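Local coordinates for protein DOA1 (Saccharomyces cerevisiae, PDB 3ODT) that probably binds ubiquitin through its WD40 beta-propeller domain and, by doing so, takes part in regulating the turnover of F-box proteins, at residues Gly181-Val186 / Leu206-Asp211; His197-Ser202 / Ile231-Asn236. All coordinates share one frame; numbering follows the deposited sequence.

Contact 1 of 2, residues Gly181-Val186 / Leu206-Asp211; sequences GIHNDV and LIKLVD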
ATOM      1  N   GLY A 181       7.032 -20.879  -4.662  1.00 11.17           N
ATOM      2  CA  GLY A 181       5.852 -21.711  -4.887  1.00 12.97           C
ATOM      3  C   GLY A 181       4.500 -21.129  -4.490  1.00 11.94           C
ATOM      4  O   GLY A 181       3.511 -21.871  -4.394  1.00 14.33           O
ATOM      5  N   ILE A 182       4.443 -19.821  -4.272  1.00 10.11           N
ATOM      6  CA  ILE A 182       3.213 -19.187  -3.788  1.00  8.70           C
ATOM      7  C   ILE A 182       2.347 -18.721  -4.954  1.00  8.45           C
ATOM      8  O   ILE A 182       1.145 -18.989  -4.978  1.00  9.81           O
ATOM      9  CB  ILE A 182       3.526 -18.006  -2.859  1.00  8.75           C
ATOM     10  CG1 ILE A 182       4.523 -18.462  -1.795  1.00  9.96           C
ATOM     11  CG2 ILE A 182       2.236 -17.475  -2.221  1.00  9.71           C
ATOM     12  CD1 ILE A 182       4.038 -19.609  -0.944  1.00 10.47           C
ATOM     13  N   HIS A 183       2.953 -18.012  -5.906  1.00  9.08           N
ATOM     14  CA  HIS A 183       2.252 -17.589  -7.103  1.00  9.71           C
ATOM     15  C   HIS A 183       3.087 -17.931  -8.312  1.00 12.08           C
ATOM     16  O   HIS A 183       4.318 -17.835  -8.256  1.00 13.02           O
ATOM     17  CB  HIS A 183       2.056 -16.084  -7.084  1.00  8.07           C
ATOM     18  CG  HIS A 183       1.196 -15.596  -5.964  1.00  9.59           C
ATOM     19  ND1 HIS A 183       1.716 -15.003  -4.835  1.00 14.00           N
ATOM     20  CD2 HIS A 183      -0.146 -15.610  -5.801  1.00  8.41           C
ATOM     21  CE1 HIS A 183       0.727 -14.648  -4.028  1.00  7.98           C
ATOM     22  NE2 HIS A 183      -0.409 -15.024  -4.587  1.00 13.29           N
ATOM     23  N   ASN A 184       2.428 -18.282  -9.412  1.00 12.45           N
ATOM     24  CA  ASN A 184       3.105 -18.495 -10.685  1.00 12.33           C
ATOM     25  C   ASN A 184       2.909 -17.294 -11.609  1.00 10.10           C
ATOM     26  O   ASN A 184       2.739 -17.444 -12.818  1.00 13.82           O
ATOM     27  CB  ASN A 184       2.597 -19.769 -11.359  1.00 18.75           C
ATOM     28  CG  ASN A 184       3.476 -20.210 -12.513  1.00 30.51           C
ATOM     29  OD1 ASN A 184       4.681 -19.954 -12.522  1.00 20.30           O
ATOM     30  ND2 ASN A 184       2.876 -20.874 -13.494  1.00 22.73           N
ATOM     31  N   ASP A 185       2.931 -16.102 -11.019  1.00 10.30           N
ATOM     32  CA  ASP A 185       2.707 -14.867 -11.737  1.00  9.87           C
ATOM     33  C   ASP A 185       3.289 -13.758 -10.874  1.00 13.08           C
ATOM     34  O   ASP A 185       3.778 -14.000  -9.765  1.00 12.16           O
ATOM     35  CB  ASP A 185       1.209 -14.633 -11.953  1.00 12.11           C
ATOM     36  CG  ASP A 185       0.889 -13.758 -13.179  1.00 13.59           C
ATOM     37  OD1 ASP A 185       1.742 -12.956 -13.643  1.00 11.67           O
ATOM     38  OD2 ASP A 185      -0.276 -13.834 -13.636  1.00 18.75           O
ATOM     39  N   VAL A 186       3.255 -12.552 -11.409  1.00  9.40           N
ATOM     40  CA  VAL A 186       3.792 -11.376 -10.751  1.00  9.81           C
ATOM     41  C   VAL A 186       3.181 -11.230  -9.362  1.00  9.72           C
ATOM     42  O   VAL A 186       1.961 -11.292  -9.217  1.00  8.57           O
ATOM     43  CB  VAL A 186       3.422 -10.151 -11.588  1.00  9.52           C
ATOM     44  CG1 VAL A 186       3.732  -8.868 -10.834  1.00 10.72           C
ATOM     45  CG2 VAL A 186       4.067 -10.216 -12.998  1.00  9.95           C
ATOM     46  N   LEU A 206      -5.146 -14.117  -7.046  1.00  7.47           N
ATOM     47  CA  LEU A 206      -5.251 -14.808  -5.766  1.00  8.74           C
ATOM     48  C   LEU A 206      -4.574 -14.013  -4.660  1.00  6.74           C
ATOM     49  O   LEU A 206      -3.635 -13.257  -4.900  1.00  8.86           O
ATOM     50  CB  LEU A 206      -4.616 -16.216  -5.846  1.00  8.59           C
ATOM     51  CG  LEU A 206      -5.201 -17.150  -6.905  1.00 12.37           C
ATOM     52  CD1 LEU A 206      -4.424 -18.452  -7.046  1.00 10.98           C
ATOM     53  CD2 LEU A 206      -6.678 -17.428  -6.563  1.00 13.07           C
ATOM     54  N   ILE A 207      -5.067 -14.236  -3.450  1.00  7.00           N
ATOM     55  CA  ILE A 207      -4.455 -13.805  -2.207  1.00  6.81           C
ATOM     56  C   ILE A 207      -4.183 -15.077  -1.445  1.00  8.77           C
ATOM     57  O   ILE A 207      -4.992 -15.981  -1.471  1.00  8.26           O
ATOM     58  CB  ILE A 207      -5.423 -12.943  -1.394  1.00  7.63           C
ATOM     59  CG1 ILE A 207      -5.954 -11.789  -2.258  1.00  9.04           C
ATOM     60  CG2 ILE A 207      -4.759 -12.478  -0.115  1.00  9.09           C
ATOM     61  CD1 ILE A 207      -7.224 -11.170  -1.714  1.00 11.34           C
ATOM     62  N   LYS A 208      -3.024 -15.168  -0.828  1.00  6.89           N
ATOM     63  CA  LYS A 208      -2.639 -16.356  -0.078  1.00  8.42           C
ATOM     64  C   LYS A 208      -2.009 -16.004   1.282  1.00  7.20           C
ATOM     65  O   LYS A 208      -1.216 -15.055   1.394  1.00  8.46           O
ATOM     66  CB  LYS A 208      -1.667 -17.208  -0.900  1.00  8.73           C
ATOM     67  CG  LYS A 208      -2.257 -17.678  -2.192  1.00  9.12           C
ATOM     68  CD  LYS A 208      -1.421 -18.742  -2.900  1.00 10.99           C
ATOM     69  CE  LYS A 208      -1.956 -19.004  -4.279  1.00 13.50           C
ATOM     70  NZ  LYS A 208      -1.339 -20.189  -4.923  1.00 14.09           N
ATOM     71  N   LEU A 209      -2.359 -16.795   2.295  1.00  6.94           N
ATOM     72  CA  LEU A 209      -1.754 -16.740   3.618  1.00  7.76           C
ATOM     73  C   LEU A 209      -0.659 -17.797   3.655  1.00  7.36           C
ATOM     74  O   LEU A 209      -0.897 -18.956   3.303  1.00  9.04           O
ATOM     75  CB  LEU A 209      -2.827 -17.045   4.666  1.00  9.50           C
ATOM     76  CG  LEU A 209      -2.315 -17.176   6.092  1.00  8.82           C
ATOM     77  CD1 LEU A 209      -1.769 -15.853   6.618  1.00 11.03           C
ATOM     78  CD2 LEU A 209      -3.433 -17.663   6.960  1.00 11.59           C
ATOM     79  N   VAL A 210       0.543 -17.392   4.034  1.00  8.01           N
ATOM     80  CA  VAL A 210       1.728 -18.222   3.939  1.00  8.45           C
ATOM     81  C   VAL A 210       2.469 -18.294   5.283  1.00  8.04           C
ATOM     82  O   VAL A 210       2.640 -17.293   5.986  1.00  9.00           O
ATOM     83  CB  VAL A 210       2.693 -17.631   2.859  1.00  7.59           C
ATOM     84  CG1 VAL A 210       3.915 -18.524   2.666  1.00 11.03           C
ATOM     85  CG2 VAL A 210       1.950 -17.457   1.519  1.00  8.70           C
ATOM     86  N   ASP A 211       2.916 -19.495   5.612  1.00  9.56           N
ATOM     87  CA  ASP A 211       3.768 -19.743   6.770  1.00  9.79           C
ATOM     88  C   ASP A 211       5.204 -19.321   6.421  1.00  8.80           C
ATOM     89  O   ASP A 211       5.808 -19.816   5.489  1.00 10.44           O
ATOM     90  CB  ASP A 211       3.684 -21.228   7.143  1.00 11.85           C
ATOM     91  CG  ASP A 211       4.443 -21.573   8.397  1.00 14.41           C
ATOM     92  OD1 ASP A 211       5.626 -21.210   8.529  1.00 13.55           O
ATOM     93  OD2 ASP A 211       3.860 -22.247   9.259  1.00 21.34           O
TER
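Lys208 reaches from its strand to the loop backbone at Ile182, where its NZ gives a hydrogen bond to the carbonyl O of Ile182 at 2.8 Å. The ammonium group meets that oxygen almost head-on, with a C=O...N angle of 167°. Beyond CG the lysine chain is fully extended, and it runs past the side chain of Ile182 in the opposite direction, so that Lys208 CD lies 3.9 Å from Ile182 CG2. The same chain also slides past the side chain of His183, again in the opposite direction. Ile182 and Val210 instead approach tip to tip. With CG2 anti to its backbone N, Ile182 sends this methyl to within 3.8 Å of Val210 CG2, and Ile182 CD1 comes equally close to Val210 CG1 at 3.8 Å. One polar bond is thus flanked by apolar packing in a contact that buries 242 Å² in all. Loop 181-186, which leads from strand 174-179 of one blade into strand 187-194 of the next, covers strand 206-211, with Ser200 of strand 197-202 touching both Ile182 and His183, and Val217 of strand 217-222 also meeting Ile182.

Contact 2 of 2, residues His197-Ser202 / Ile231-Asn236; sequences HFISCS and IKLLPN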
ATOM      1  N   HIS A 197       3.971 -15.279   9.692  1.00  8.74           N
ATOM      2  CA  HIS A 197       2.978 -15.396   8.652  1.00  9.91           C
ATOM      3  C   HIS A 197       2.857 -14.106   7.853  1.00  9.20           C
ATOM      4  O   HIS A 197       2.937 -13.010   8.407  1.00  9.86           O
ATOM      5  CB  HIS A 197       1.608 -15.697   9.267  1.00 10.80           C
ATOM      6  CG  HIS A 197       1.606 -16.906  10.133  1.00 13.19           C
ATOM      7  ND1 HIS A 197       1.980 -16.864  11.453  1.00 14.62           N
ATOM      8  CD2 HIS A 197       1.294 -18.194   9.862  1.00 16.50           C
ATOM      9  CE1 HIS A 197       1.910 -18.083  11.963  1.00 21.21           C
ATOM     10  NE2 HIS A 197       1.489 -18.904  11.020  1.00 22.45           N
ATOM     11  N   PHE A 198       2.625 -14.248   6.545  1.00  8.64           N
ATOM     12  CA  PHE A 198       2.306 -13.128   5.683  1.00  7.74           C
ATOM     13  C   PHE A 198       1.189 -13.485   4.725  1.00  6.97           C
ATOM     14  O   PHE A 198       0.883 -14.658   4.526  1.00  7.97           O
ATOM     15  CB  PHE A 198       3.574 -12.620   4.947  1.00  9.55           C
ATOM     16  CG  PHE A 198       4.106 -13.548   3.878  1.00  9.44           C
ATOM     17  CD1 PHE A 198       3.566 -13.543   2.589  1.00  8.84           C
ATOM     18  CD2 PHE A 198       5.171 -14.395   4.144  1.00 11.25           C
ATOM     19  CE1 PHE A 198       4.081 -14.393   1.592  1.00 10.82           C
ATOM     20  CE2 PHE A 198       5.674 -15.265   3.150  1.00 12.44           C
ATOM     21  CZ  PHE A 198       5.148 -15.253   1.880  1.00 11.54           C
ATOM     22  N   ILE A 199       0.548 -12.452   4.157  1.00  8.21           N
ATOM     23  CA  ILE A 199      -0.340 -12.638   3.026  1.00  5.69           C
ATOM     24  C   ILE A 199       0.269 -11.966   1.817  1.00  6.10           C
ATOM     25  O   ILE A 199       0.918 -10.926   1.931  1.00  6.39           O
ATOM     26  CB  ILE A 199      -1.771 -12.159   3.282  1.00 12.61           C
ATOM     27  CG1 ILE A 199      -1.782 -10.699   3.679  1.00 20.81           C
ATOM     28  CG2 ILE A 199      -2.373 -12.964   4.430  1.00 14.33           C
ATOM     29  CD1 ILE A 199      -3.198 -10.085   3.602  1.00 23.96           C
ATOM     30  N   SER A 200       0.081 -12.559   0.646  1.00  7.33           N
ATOM     31  CA  SER A 200       0.553 -11.972  -0.594  1.00  8.69           C
ATOM     32  C   SER A 200      -0.600 -11.992  -1.590  1.00  8.54           C
ATOM     33  O   SER A 200      -1.537 -12.785  -1.463  1.00  7.89           O
ATOM     34  CB  SER A 200       1.711 -12.779  -1.169  1.00  9.51           C
ATOM     35  OG  SER A 200       1.344 -14.135  -1.297  1.00  9.31           O
ATOM     36  N   CYS A 201      -0.524 -11.119  -2.580  1.00  5.89           N
ATOM     37  CA  CYS A 201      -1.466 -11.128  -3.685  1.00  6.93           C
ATOM     38  C   CYS A 201      -0.737 -10.914  -4.992  1.00  5.96           C
ATOM     39  O   CYS A 201       0.428 -10.452  -5.013  1.00  6.94           O
ATOM     40  CB  CYS A 201      -2.561 -10.060  -3.495  1.00  7.64           C
ATOM     41  SG  CYS A 201      -1.995  -8.360  -3.643  1.00  7.41           S
ATOM     42  N   SER A 202      -1.425 -11.232  -6.085  1.00  5.73           N
ATOM     43  CA  SER A 202      -0.752 -11.402  -7.344  1.00  6.94           C
ATOM     44  C   SER A 202      -1.611 -11.083  -8.569  1.00  7.03           C
ATOM     45  O   SER A 202      -2.846 -11.007  -8.500  1.00  8.26           O
ATOM     46  CB  SER A 202      -0.262 -12.860  -7.368  1.00  9.02           C
ATOM     47  OG  SER A 202       0.177 -13.332  -8.631  1.00  8.99           O
ATOM     48  N   ILE A 231      -3.380  -5.305  -0.770  1.00  6.87           N
ATOM     49  CA  ILE A 231      -4.021  -5.933   0.368  1.00  8.44           C
ATOM     50  C   ILE A 231      -3.566  -5.226   1.639  1.00  6.19           C
ATOM     51  O   ILE A 231      -2.439  -4.746   1.734  1.00  7.73           O
ATOM     52  CB  ILE A 231      -3.667  -7.424   0.501  1.00  6.88           C
ATOM     53  CG1 ILE A 231      -2.167  -7.645   0.351  1.00  9.36           C
ATOM     54  CG2 ILE A 231      -4.421  -8.234  -0.523  1.00  8.02           C
ATOM     55  CD1 ILE A 231      -1.700  -9.063   0.518  1.00  8.75           C
ATOM     56  N   LYS A 232      -4.466  -5.176   2.612  1.00  6.79           N
ATOM     57  CA  LYS A 232      -4.216  -4.623   3.936  1.00  6.15           C
ATOM     58  C   LYS A 232      -4.978  -5.437   4.961  1.00  7.15           C
ATOM     59  O   LYS A 232      -5.969  -6.069   4.644  1.00  8.77           O
ATOM     60  CB  LYS A 232      -4.651  -3.159   4.055  1.00 10.27           C
ATOM     61  CG  LYS A 232      -3.873  -2.184   3.185  1.00 11.66           C
ATOM     62  CD  LYS A 232      -2.457  -1.964   3.691  1.00  9.09           C
ATOM     63  CE  LYS A 232      -1.593  -1.386   2.581  1.00 10.92           C
ATOM     64  NZ  LYS A 232      -1.967   0.025   2.201  1.00 12.68           N
ATOM     65  N   LEU A 233      -4.495  -5.421   6.187  1.00  7.34           N
ATOM     66  CA  LEU A 233      -5.213  -5.994   7.320  1.00  6.28           C
ATOM     67  C   LEU A 233      -5.970  -4.918   8.086  1.00  8.45           C
ATOM     68  O   LEU A 233      -5.418  -3.891   8.465  1.00 11.77           O
ATOM     69  CB  LEU A 233      -4.248  -6.720   8.276  1.00  9.45           C
ATOM     70  CG  LEU A 233      -3.432  -7.832   7.623  1.00 12.10           C
ATOM     71  CD1 LEU A 233      -2.354  -8.379   8.557  1.00 21.53           C
ATOM     72  CD2 LEU A 233      -4.379  -8.945   7.139  1.00 13.83           C
ATOM     73  N   LEU A 234      -7.256  -5.168   8.302  1.00  6.97           N
ATOM     74  CA  LEU A 234      -8.093  -4.346   9.147  1.00  8.73           C
ATOM     75  C   LEU A 234      -7.764  -4.548  10.617  1.00 10.00           C
ATOM     76  O   LEU A 234      -7.146  -5.535  11.012  1.00 11.25           O
ATOM     77  CB  LEU A 234      -9.556  -4.712   8.877  1.00 10.19           C
ATOM     78  CG  LEU A 234     -10.053  -4.229   7.520  1.00 14.02           C
ATOM     79  CD1 LEU A 234     -11.308  -4.978   7.111  1.00 13.17           C
ATOM     80  CD2 LEU A 234     -10.301  -2.723   7.546  1.00 24.79           C
ATOM     81  N   PRO A 235      -8.187  -3.600  11.443  1.00  9.99           N
ATOM     82  CA  PRO A 235      -7.972  -3.725  12.887  1.00  9.72           C
ATOM     83  C   PRO A 235      -8.429  -5.058  13.480  1.00 10.70           C
ATOM     84  O   PRO A 235      -7.776  -5.536  14.423  1.00 16.03           O
ATOM     85  CB  PRO A 235      -8.800  -2.571  13.471  1.00 13.08           C
ATOM     86  CG  PRO A 235      -8.802  -1.528  12.380  1.00 13.09           C
ATOM     87  CD  PRO A 235      -8.764  -2.294  11.066  1.00 11.56           C
ATOM     88  N   ASN A 236      -9.496  -5.660  12.953  1.00 11.33           N
ATOM     89  CA  ASN A 236     -10.013  -6.931  13.506  1.00 11.64           C
ATOM     90  C   ASN A 236      -9.364  -8.158  12.842  1.00 11.36           C
ATOM     91  O   ASN A 236      -9.804  -9.293  13.061  1.00 17.82           O
ATOM     92  CB  ASN A 236     -11.536  -7.005  13.336  1.00 11.04           C
ATOM     93  CG  ASN A 236     -11.957  -7.193  11.876  1.00 14.49           C
ATOM     94  OD1 ASN A 236     -11.134  -7.172  10.983  1.00 11.65           O
ATOM     95  ND2 ASN A 236     -13.246  -7.375  11.640  1.00 16.84           N
TER
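Ile231 projects its CD1 methyl into a hollow on strand 197-202, bounded by the side chain of Ile199 and the backbone that runs on to Cys201. Ile231 CD1 sits 3.6 Å from Ile199 CG1. Ile231 CD1 also lies 3.5 Å from Ile199 O, over the backbone that leads on to Cys201. Its other branch serves the next bump along: Ile231 CG2 packs 4.0 Å from Cys201 CB, with the sulfur of the same cysteine similarly near. CG1 of Ile231 stands between the backbone N and the carbonyl carbon (chi1 47°), and its chain is then extended, which carries CD1 forward to the hollow. Ile199 answers with its own CD1, directed between Ile231 and Leu233 and lying 3.9 Å from Leu233 CD2. The two isoleucines slide past each other in opposite directions, with Ile199 CD1 and Ile231 CD1 3.6 Å apart. An alanine in place of Ile231 would probably open a gap beside Ile199 and Cys201, leaving their side chains without the methyl groups that fill the space between them. No hydrogen bond crosses the contact. The strand axes stay 8.1 Å apart at an angle of 155°, too distant for main-chain pairing, so these are separate sheets packed through their side chains. Ala191 and Ile239 also touch Ile199, adding to the apolar layer from the innermost strand of one blade and from the second strand of the next. Such face-to-face packing of successive four-stranded antiparallel blades is characteristic of the WD40 beta-propeller.

Strand 197-202 joins the two contacts, because it is the sheet neighbour of strand 206-211 in contact 1 and itself forms one side of contact 2. Its alternating side chains divide the work: Ser200 turns away from 231-236 and meets the loop residues Ile182 and His183, whereas Ile199 and Cys201 face the next blade. Val210 N lies 2.8 Å from Phe198 O, a probable hydrogen bond between the two neighbouring strands, and Val186 O lies 2.8 Å from Ser202 OG, a probable hydrogen bond tying the loop to this strand. The contact centres are about 12 Å apart. The centre of contact 2 is about 10 Å from the chain centre; that of contact 1 is about 17 Å from it. Neither contact includes the calcium ligands Asp20, Ser285 and Asn287.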